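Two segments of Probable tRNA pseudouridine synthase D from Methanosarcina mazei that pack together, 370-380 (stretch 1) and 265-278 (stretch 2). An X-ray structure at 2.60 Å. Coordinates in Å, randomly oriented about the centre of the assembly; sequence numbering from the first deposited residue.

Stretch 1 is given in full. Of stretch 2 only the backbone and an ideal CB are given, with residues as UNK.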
ATOM      1  N   GLY A 370      18.806   2.339 -18.208  1.00 79.62           N
ATOM      2  CA  GLY A 370      18.192   1.027 -18.257  1.00 79.28           C
ATOM      3  C   GLY A 370      16.681   1.051 -18.128  1.00 79.06           C
ATOM      4  O   GLY A 370      16.018   0.088 -18.516  1.00 78.58           O
ATOM      5  N   PHE A 371      16.137   2.141 -17.583  1.00 78.62           N
ATOM      6  CA  PHE A 371      14.690   2.273 -17.409  1.00 78.14           C
ATOM      7  C   PHE A 371      13.970   2.600 -18.705  1.00 77.89           C
ATOM      8  O   PHE A 371      12.900   3.213 -18.698  1.00 77.37           O
ATOM      9  CB  PHE A 371      14.344   3.341 -16.367  1.00 78.21           C
ATOM     10  CG  PHE A 371      14.273   2.814 -14.962  1.00 78.43           C
ATOM     11  CD1 PHE A 371      15.387   2.852 -14.127  1.00 78.96           C
ATOM     12  CD2 PHE A 371      13.087   2.275 -14.472  1.00 78.36           C
ATOM     13  CE1 PHE A 371      15.326   2.355 -12.823  1.00 78.69           C
ATOM     14  CE2 PHE A 371      13.015   1.775 -13.175  1.00 79.04           C
ATOM     15  CZ  PHE A 371      14.138   1.820 -12.346  1.00 79.13           C
ATOM     16  N   ASN A 372      14.562   2.189 -19.817  1.00 77.84           N
ATOM     17  CA  ASN A 372      13.966   2.411 -21.119  1.00 78.16           C
ATOM     18  C   ASN A 372      13.909   1.086 -21.857  1.00 77.63           C
ATOM     19  O   ASN A 372      14.668   0.836 -22.788  1.00 78.56           O
ATOM     20  CB  ASN A 372      14.777   3.440 -21.914  1.00 79.17           C
ATOM     21  CG  ASN A 372      14.610   4.852 -21.378  1.00 79.62           C
ATOM     22  OD1 ASN A 372      15.024   5.157 -20.258  1.00 79.86           O
ATOM     23  ND2 ASN A 372      13.991   5.717 -22.175  1.00 78.75           N
ATOM     24  N   ILE A 373      13.001   0.230 -21.419  1.00 76.77           N
ATOM     25  CA  ILE A 373      12.838  -1.077 -22.027  1.00 76.26           C
ATOM     26  C   ILE A 373      12.780  -0.982 -23.552  1.00 75.96           C
ATOM     27  O   ILE A 373      11.857  -0.386 -24.102  1.00 75.81           O
ATOM     28  CB  ILE A 373      11.550  -1.752 -21.509  1.00 75.57           C
ATOM     29  CG1 ILE A 373      11.619  -1.919 -19.988  1.00 75.59           C
ATOM     30  CG2 ILE A 373      11.369  -3.104 -22.174  1.00 75.21           C
ATOM     31  CD1 ILE A 373      11.600  -0.621 -19.205  1.00 74.19           C
ATOM     32  N   GLU A 374      13.767  -1.562 -24.234  1.00 76.31           N
ATOM     33  CA  GLU A 374      13.795  -1.542 -25.696  1.00 77.09           C
ATOM     34  C   GLU A 374      12.636  -2.364 -26.253  1.00 76.89           C
ATOM     35  O   GLU A 374      11.836  -1.865 -27.041  1.00 77.37           O
ATOM     36  CB  GLU A 374      15.122  -2.106 -26.234  1.00 77.75           C
ATOM     37  CG  GLU A 374      16.367  -1.284 -25.890  1.00 79.02           C
ATOM     38  CD  GLU A 374      17.652  -1.892 -26.445  1.00 79.26           C
ATOM     39  OE1 GLU A 374      17.994  -3.032 -26.071  1.00 80.72           O
ATOM     40  OE2 GLU A 374      18.327  -1.230 -27.255  1.00 79.79           O
ATOM     41  N   LYS A 375      12.546  -3.623 -25.835  1.00 76.75           N
ATOM     42  CA  LYS A 375      11.486  -4.517 -26.298  1.00 76.89           C
ATOM     43  C   LYS A 375      10.110  -3.899 -26.035  1.00 77.05           C
ATOM     44  O   LYS A 375       9.230  -3.930 -26.898  1.00 76.38           O
ATOM     45  CB  LYS A 375      11.593  -5.863 -25.579  1.00 76.78           C
ATOM     46  CG  LYS A 375      13.016  -6.380 -25.434  1.00 76.18           C
ATOM     47  CD  LYS A 375      13.598  -6.810 -26.762  1.00 76.05           C
ATOM     48  CE  LYS A 375      12.872  -8.031 -27.293  1.00 76.00           C
ATOM     49  NZ  LYS A 375      13.491  -8.572 -28.532  1.00 74.50           N
ATOM     50  N   PHE A 376       9.934  -3.343 -24.836  1.00 76.87           N
ATOM     51  CA  PHE A 376       8.677  -2.707 -24.444  1.00 77.46           C
ATOM     52  C   PHE A 376       8.855  -1.279 -23.953  1.00 77.32           C
ATOM     53  O   PHE A 376       8.844  -1.018 -22.747  1.00 77.52           O
ATOM     54  CB  PHE A 376       7.970  -3.507 -23.350  1.00 77.64           C
ATOM     55  CG  PHE A 376       7.020  -4.528 -23.872  1.00 78.43           C
ATOM     56  CD1 PHE A 376       5.730  -4.614 -23.368  1.00 78.54           C
ATOM     57  CD2 PHE A 376       7.413  -5.404 -24.876  1.00 80.03           C
ATOM     58  CE1 PHE A 376       4.837  -5.560 -23.859  1.00 79.85           C
ATOM     59  CE2 PHE A 376       6.532  -6.357 -25.377  1.00 81.12           C
ATOM     60  CZ  PHE A 376       5.238  -6.436 -24.867  1.00 80.76           C
ATOM     61  N   PRO A 377       9.000  -0.326 -24.885  1.00 76.82           N
ATOM     62  CA  PRO A 377       9.177   1.076 -24.501  1.00 75.43           C
ATOM     63  C   PRO A 377       8.022   1.591 -23.645  1.00 74.22           C
ATOM     64  O   PRO A 377       8.241   2.251 -22.630  1.00 73.15           O
ATOM     65  CB  PRO A 377       9.272   1.783 -25.849  1.00 76.26           C
ATOM     66  CG  PRO A 377       8.399   0.935 -26.729  1.00 76.39           C
ATOM     67  CD  PRO A 377       8.820  -0.456 -26.341  1.00 76.37           C
ATOM     68  N   GLU A 378       6.797   1.278 -24.063  1.00 73.96           N
ATOM     69  CA  GLU A 378       5.588   1.701 -23.352  1.00 73.81           C
ATOM     70  C   GLU A 378       5.706   1.287 -21.889  1.00 73.56           C
ATOM     71  O   GLU A 378       5.124   1.902 -20.993  1.00 72.98           O
ATOM     72  CB  GLU A 378       4.341   1.034 -23.957  1.00 73.97           C
ATOM     73  CG  GLU A 378       4.418   0.703 -25.454  1.00 73.64           C
ATOM     74  CD  GLU A 378       5.229  -0.553 -25.746  1.00 73.56           C
ATOM     75  OE1 GLU A 378       5.403  -0.900 -26.934  1.00 72.73           O
ATOM     76  OE2 GLU A 378       5.692  -1.200 -24.783  1.00 74.70           O
HETATM   77  N   MSE A 379       6.480   0.232 -21.673  1.00 73.23           N
HETATM   78  CA  MSE A 379       6.699  -0.324 -20.354  1.00 72.92           C
HETATM   79  C   MSE A 379       7.813   0.394 -19.610  1.00 71.74           C
HETATM   80  O   MSE A 379       8.035   0.145 -18.424  1.00 71.90           O
HETATM   81  CB  MSE A 379       7.043  -1.803 -20.493  1.00 74.83           C
HETATM   82  CG  MSE A 379       7.123  -2.563 -19.194  1.00 76.74           C
HETATM   83 SE   MSE A 379       7.707  -4.355 -19.544  1.00 81.92          SE
HETATM   84  CE  MSE A 379       5.980  -5.178 -19.896  1.00 80.04           C
ATOM     85  N   SER A 380       8.515   1.284 -20.305  1.00 70.11           N
ATOM     86  CA  SER A 380       9.607   2.012 -19.676  1.00 67.63           C
ATOM     87  C   SER A 380       9.129   3.331 -19.102  1.00 66.21           C
ATOM     88  O   SER A 380       8.434   4.109 -19.756  1.00 65.43           O
ATOM     89  CB  SER A 380      10.756   2.251 -20.663  1.00 66.88           C
ATOM     90  OG  SER A 380      10.444   3.255 -21.606  1.00 65.04           O
ATOM     91  N   UNK A 265      -0.665  -4.592 -14.824  1.00 81.79           N
ATOM     92  CA  UNK A 265       0.675  -5.048 -14.469  1.00 80.83           C
ATOM     93  C   UNK A 265       1.647  -4.541 -15.520  1.00 80.01           C
ATOM     94  O   UNK A 265       2.831  -4.350 -15.241  1.00 81.50           O
ATOM     95  CB  UNK A 265       0.735  -6.573 -14.356  1.00 80.83           C
ATOM     96  N   UNK A 266       1.129  -4.326 -16.725  1.00 78.18           N
ATOM     97  CA  UNK A 266       1.918  -3.835 -17.850  1.00 76.64           C
ATOM     98  C   UNK A 266       3.046  -2.926 -17.372  1.00 74.00           C
ATOM     99  O   UNK A 266       4.175  -3.016 -17.848  1.00 74.07           O
ATOM    100  CB  UNK A 266       1.024  -3.089 -18.842  1.00 76.64           C
ATOM    101  N   UNK A 267       2.740  -2.060 -16.414  1.00 70.49           N
ATOM    102  CA  UNK A 267       3.740  -1.155 -15.894  1.00 68.22           C
ATOM    103  C   UNK A 267       3.936  -1.294 -14.379  1.00 67.66           C
ATOM    104  O   UNK A 267       4.754  -0.586 -13.788  1.00 66.92           O
ATOM    105  CB  UNK A 267       3.354   0.284 -16.240  1.00 68.22           C
ATOM    106  N   UNK A 268       3.195  -2.202 -13.744  1.00 67.69           N
ATOM    107  CA  UNK A 268       3.330  -2.403 -12.297  1.00 66.56           C
ATOM    108  C   UNK A 268       4.691  -2.995 -11.952  1.00 62.66           C
ATOM    109  O   UNK A 268       5.302  -2.638 -10.945  1.00 62.18           O
ATOM    110  CB  UNK A 268       2.216  -3.314 -11.776  1.00 66.56           C
ATOM    111  N   UNK A 269       5.170  -3.903 -12.788  1.00 57.96           N
ATOM    112  CA  UNK A 269       6.460  -4.507 -12.537  1.00 53.91           C
ATOM    113  C   UNK A 269       7.534  -3.437 -12.365  1.00 51.85           C
ATOM    114  O   UNK A 269       8.130  -3.327 -11.293  1.00 50.51           O
ATOM    115  CB  UNK A 269       6.831  -5.461 -13.675  1.00 53.91           C
ATOM    116  N   UNK A 270       7.771  -2.639 -13.406  1.00 49.69           N
ATOM    117  CA  UNK A 270       8.798  -1.597 -13.340  1.00 47.38           C
ATOM    118  C   UNK A 270       8.566  -0.666 -12.143  1.00 46.75           C
ATOM    119  O   UNK A 270       9.516  -0.293 -11.451  1.00 45.39           O
ATOM    120  CB  UNK A 270       8.816  -0.789 -14.639  1.00 47.38           C
ATOM    121  N   UNK A 271       7.306  -0.308 -11.892  1.00 46.06           N
ATOM    122  CA  UNK A 271       6.960   0.567 -10.770  1.00 45.60           C
ATOM    123  C   UNK A 271       7.305  -0.122  -9.448  1.00 46.36           C
ATOM    124  O   UNK A 271       7.644   0.528  -8.449  1.00 46.52           O
ATOM    125  CB  UNK A 271       5.476   0.938 -10.810  1.00 45.60           C
ATOM    126  N   UNK A 272       7.213  -1.446  -9.446  1.00 46.44           N
ATOM    127  CA  UNK A 272       7.554  -2.189  -8.251  1.00 46.40           C
ATOM    128  C   UNK A 272       9.036  -1.992  -7.997  1.00 46.41           C
ATOM    129  O   UNK A 272       9.416  -1.416  -6.976  1.00 46.87           O
ATOM    130  CB  UNK A 272       7.200  -3.671  -8.388  1.00 46.40           C
ATOM    131  N   UNK A 273       9.868  -2.448  -8.941  1.00 45.70           N
ATOM    132  CA  UNK A 273      11.325  -2.337  -8.839  1.00 44.20           C
ATOM    133  C   UNK A 273      11.742  -0.950  -8.422  1.00 43.39           C
ATOM    134  O   UNK A 273      12.800  -0.765  -7.823  1.00 42.65           O
ATOM    135  CB  UNK A 273      11.989  -2.698 -10.169  1.00 44.20           C
ATOM    136  N   UNK A 274      10.910   0.027  -8.762  1.00 43.15           N
ATOM    137  CA  UNK A 274      11.170   1.410  -8.402  1.00 43.54           C
ATOM    138  C   UNK A 274      10.859   1.602  -6.939  1.00 43.30           C
ATOM    139  O   UNK A 274      11.616   2.237  -6.197  1.00 43.30           O
ATOM    140  CB  UNK A 274      10.351   2.374  -9.264  1.00 43.54           C
ATOM    141  N   UNK A 275       9.722   1.058  -6.526  1.00 42.47           N
ATOM    142  CA  UNK A 275       9.316   1.160  -5.136  1.00 40.18           C
ATOM    143  C   UNK A 275      10.383   0.467  -4.293  1.00 37.86           C
ATOM    144  O   UNK A 275      10.704   0.910  -3.195  1.00 38.11           O
ATOM    145  CB  UNK A 275       7.934   0.545  -4.909  1.00 40.18           C
ATOM    146  N   UNK A 276      10.947  -0.607  -4.830  1.00 34.44           N
ATOM    147  CA  UNK A 276      11.987  -1.340  -4.137  1.00 33.65           C
ATOM    148  C   UNK A 276      13.163  -0.411  -3.844  1.00 33.97           C
ATOM    149  O   UNK A 276      13.550  -0.202  -2.687  1.00 32.99           O
ATOM    150  CB  UNK A 276      12.439  -2.547  -4.961  1.00 33.65           C
ATOM    151  N   UNK A 277      13.724   0.145  -4.916  1.00 33.11           N
ATOM    152  CA  UNK A 277      14.859   1.048  -4.808  1.00 30.98           C
ATOM    153  C   UNK A 277      14.516   2.206  -3.880  1.00 29.85           C
ATOM    154  O   UNK A 277      15.331   2.632  -3.051  1.00 29.87           O
ATOM    155  CB  UNK A 277      15.271   1.567  -6.187  1.00 30.98           C
ATOM    156  N   UNK A 278      13.292   2.693  -3.998  1.00 26.83           N
ATOM    157  CA  UNK A 278      12.864   3.783  -3.157  1.00 28.09           C
ATOM    158  C   UNK A 278      12.939   3.416  -1.658  1.00 30.39           C
ATOM    159  O   UNK A 278      13.329   4.240  -0.828  1.00 31.81           O
ATOM    160  CB  UNK A 278      11.439   4.193  -3.536  1.00 28.09           C
TER

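The backbone of stretch 2 is helical from 268 on, with i to i+4 hydrogen bonds such as the one from the N of 271 to the O of 267 (3.2 Å), so the positions facing stretch 1 should recur every three or four residues.

Position 265 has nothing of stretch 1 within 5.5 Å of its ideal CB. The contact sets no preference here, and L265 makes no contact.

At 266 the CB points sideways, and its nearest neighbour is M379 CE at 5.5 Å. Farther out lie the F376 ring and the carboxylate of E378. A short side chain would stop before them; a long one, aromatic or with a polar tip that can donate to a carboxylate, would suit. The residue is Y266, chi1 t. Its OH donates a short but weak hydrogen bond to E378 OE2 (2.5 Å). Its ring meets F376 rim to rim, Y266 CE1 to F376 CE1 at 3.3 Å, with planes at 59° and centroids 5.7 Å apart. M379 CE lies 4.2 Å from Y266 CD1.

Position 267 brings the two stretches close: the CA of 267 is 5.4 Å from M379 CA. The ideal CB stands 5.2 Å from M379 O and 5.3 Å from E378 O, and S380 O is a further acceptor. No donor within stretch 1 is hydrogen-bonded to E378 O or S380 O, which favours a long side chain carrying N-H groups: lysine, glutamine or arginine. It is R267, which can serve two acceptors at once. NE donates to E378 O (2.9 Å, 153° at the hydrogen), and NH2 makes a weak bond to S380 O (3.2 Å, 138°). Both oxygens lie at the guanidinium edge, near its plane, where the N-H groups point.

Position 268 is out of reach; M268 is selenomethionine. Position 269 points toward stretch 1, but no atom lies within 5.5 Å of its ideal CB, leaving room for a large group. F269 CD1 comes no nearer than 4.9 Å, to M379 CE.

At 270 the CB points toward stretch 1, 4.0 Å from M379 O, 5.1 Å from F371 CE2 and 5.4 Å from I373 CD1. Such closeness favours a compact apolar group: alanine, valine or perhaps isoleucine. V270 places CG1 3.7 Å from F371 CE2, at the ring edge, and CG2 4.2 Å from I373 CD1 and 4.1 Å from M379 CG.

Position 271 points away, and H271 makes no contact. At 272 an ideal CB would be somewhat crowded by the O of 269 (3.1 Å), which is compatible with glycine without requiring it; it is G272.

Position 273 points toward stretch 1, its CB 5.5 Å from F371 CZ; a large apolar or aromatic group could reach it. Y273 CD2 lies 4.0 Å from F371 CZ.

At 274 the CB is sideways, 4.8 Å from F371 CE2, so a side chain with an aliphatic stem suits. Q274 CG lies 3.5 Å from F371 CE2.

Position 277 points toward stretch 1 from a distance, suiting a longer apolar chain: I277 CD1 lies 4.3 Å from F371 CZ, at the ring edge. Positions 275, 276 and 278 are out of reach, so the contact sets no preference; they are S275, Y276 and Y278.

Stretch 2 (265-278) LYRMFVHGYQSYIY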
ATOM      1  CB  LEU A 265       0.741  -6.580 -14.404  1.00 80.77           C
ATOM      2  CG  LEU A 265       0.175  -7.271 -13.164  1.00 80.36           C
ATOM      3  CD1 LEU A 265       0.886  -6.759 -11.917  1.00 79.61           C
ATOM      4  CD2 LEU A 265      -1.317  -7.017 -13.078  1.00 80.96           C
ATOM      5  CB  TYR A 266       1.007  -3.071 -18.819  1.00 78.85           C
ATOM      6  CG  TYR A 266       1.633  -2.784 -20.162  1.00 79.97           C
ATOM      7  CD1 TYR A 266       2.171  -3.818 -20.933  1.00 79.84           C
ATOM      8  CD2 TYR A 266       1.709  -1.478 -20.655  1.00 80.82           C
ATOM      9  CE1 TYR A 266       2.778  -3.559 -22.157  1.00 80.87           C
ATOM     10  CE2 TYR A 266       2.313  -1.206 -21.879  1.00 81.44           C
ATOM     11  CZ  TYR A 266       2.847  -2.249 -22.624  1.00 81.43           C
ATOM     12  OH  TYR A 266       3.466  -1.979 -23.822  1.00 82.30           O
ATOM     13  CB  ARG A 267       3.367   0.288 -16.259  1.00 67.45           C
ATOM     14  CG  ARG A 267       3.028   0.482 -17.735  1.00 64.41           C
ATOM     15  CD  ARG A 267       2.899   1.957 -18.110  1.00 61.90           C
ATOM     16  NE  ARG A 267       4.198   2.581 -18.336  1.00 59.79           N
ATOM     17  CZ  ARG A 267       4.688   3.581 -17.614  1.00 58.44           C
ATOM     18  NH1 ARG A 267       3.988   4.088 -16.608  1.00 56.95           N
ATOM     19  NH2 ARG A 267       5.889   4.070 -17.899  1.00 58.32           N
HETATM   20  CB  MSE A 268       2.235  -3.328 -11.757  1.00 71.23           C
HETATM   21  CG  MSE A 268       0.840  -2.716 -11.702  1.00 78.06           C
HETATM   22 SE   MSE A 268      -0.364  -3.763 -10.548  1.00 88.18          SE
HETATM   23  CE  MSE A 268      -0.804  -2.402  -9.211  1.00 83.68           C
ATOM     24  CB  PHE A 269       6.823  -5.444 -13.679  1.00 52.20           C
ATOM     25  CG  PHE A 269       5.749  -6.431 -13.995  1.00 52.55           C
ATOM     26  CD1 PHE A 269       5.209  -6.500 -15.270  1.00 52.26           C
ATOM     27  CD2 PHE A 269       5.283  -7.307 -13.023  1.00 53.10           C
ATOM     28  CE1 PHE A 269       4.204  -7.412 -15.568  1.00 52.05           C
ATOM     29  CE2 PHE A 269       4.277  -8.224 -13.316  1.00 52.28           C
ATOM     30  CZ  PHE A 269       3.746  -8.282 -14.591  1.00 51.74           C
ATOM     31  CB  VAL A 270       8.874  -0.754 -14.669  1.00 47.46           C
ATOM     32  CG1 VAL A 270       9.841   0.413 -14.498  1.00 46.32           C
ATOM     33  CG2 VAL A 270       9.352  -1.631 -15.838  1.00 45.02           C
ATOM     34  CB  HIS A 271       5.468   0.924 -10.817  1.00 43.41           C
ATOM     35  CG  HIS A 271       5.000   1.747  -9.657  1.00 42.32           C
ATOM     36  ND1 HIS A 271       4.827   1.226  -8.393  1.00 43.44           N
ATOM     37  CD2 HIS A 271       4.643   3.052  -9.572  1.00 42.93           C
ATOM     38  CE1 HIS A 271       4.383   2.169  -7.583  1.00 43.28           C
ATOM     39  NE2 HIS A 271       4.262   3.288  -8.274  1.00 41.76           N
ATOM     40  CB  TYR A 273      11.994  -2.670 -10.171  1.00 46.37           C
ATOM     41  CG  TYR A 273      13.508  -2.667 -10.103  1.00 50.02           C
ATOM     42  CD1 TYR A 273      14.183  -3.426  -9.145  1.00 51.16           C
ATOM     43  CD2 TYR A 273      14.268  -1.939 -11.020  1.00 51.11           C
ATOM     44  CE1 TYR A 273      15.577  -3.464  -9.103  1.00 51.89           C
ATOM     45  CE2 TYR A 273      15.662  -1.970 -10.988  1.00 52.75           C
ATOM     46  CZ  TYR A 273      16.310  -2.735 -10.029  1.00 53.80           C
ATOM     47  OH  TYR A 273      17.692  -2.768  -9.998  1.00 55.20           O
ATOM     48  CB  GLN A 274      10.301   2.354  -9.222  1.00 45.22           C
ATOM     49  CG  GLN A 274      10.872   2.641 -10.581  1.00 48.13           C
ATOM     50  CD  GLN A 274      10.031   3.607 -11.364  1.00 49.50           C
ATOM     51  OE1 GLN A 274      10.423   4.030 -12.446  1.00 53.17           O
ATOM     52  NE2 GLN A 274       8.865   3.961 -10.829  1.00 49.51           N
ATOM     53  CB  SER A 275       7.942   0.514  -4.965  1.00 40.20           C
ATOM     54  OG  SER A 275       6.995   1.216  -5.749  1.00 41.36           O
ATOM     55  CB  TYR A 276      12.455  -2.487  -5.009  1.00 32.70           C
ATOM     56  CG  TYR A 276      13.686  -3.178  -4.504  1.00 34.07           C
ATOM     57  CD1 TYR A 276      13.651  -3.962  -3.353  1.00 33.32           C
ATOM     58  CD2 TYR A 276      14.889  -3.079  -5.198  1.00 35.56           C
ATOM     59  CE1 TYR A 276      14.789  -4.635  -2.916  1.00 31.99           C
ATOM     60  CE2 TYR A 276      16.028  -3.746  -4.767  1.00 32.94           C
ATOM     61  CZ  TYR A 276      15.972  -4.520  -3.632  1.00 31.36           C
ATOM     62  OH  TYR A 276      17.108  -5.180  -3.226  1.00 31.88           O
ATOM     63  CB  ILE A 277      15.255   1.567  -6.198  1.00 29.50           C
ATOM     64  CG1 ILE A 277      15.776   0.384  -7.035  1.00 30.43           C
ATOM     65  CG2 ILE A 277      16.285   2.683  -6.061  1.00 27.79           C
ATOM     66  CD1 ILE A 277      15.859   0.611  -8.549  1.00 28.16           C
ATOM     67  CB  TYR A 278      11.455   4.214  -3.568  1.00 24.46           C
ATOM     68  CG  TYR A 278      10.774   5.055  -2.541  1.00 23.86           C
ATOM     69  CD1 TYR A 278      10.179   4.480  -1.434  1.00 25.02           C
ATOM     70  CD2 TYR A 278      10.725   6.430  -2.668  1.00 27.01           C
ATOM     71  CE1 TYR A 278       9.547   5.252  -0.478  1.00 27.20           C
ATOM     72  CE2 TYR A 278      10.094   7.214  -1.721  1.00 28.42           C
ATOM     73  CZ  TYR A 278       9.504   6.616  -0.630  1.00 28.02           C
ATOM     74  OH  TYR A 278       8.846   7.392   0.298  1.00 31.36           O
TER
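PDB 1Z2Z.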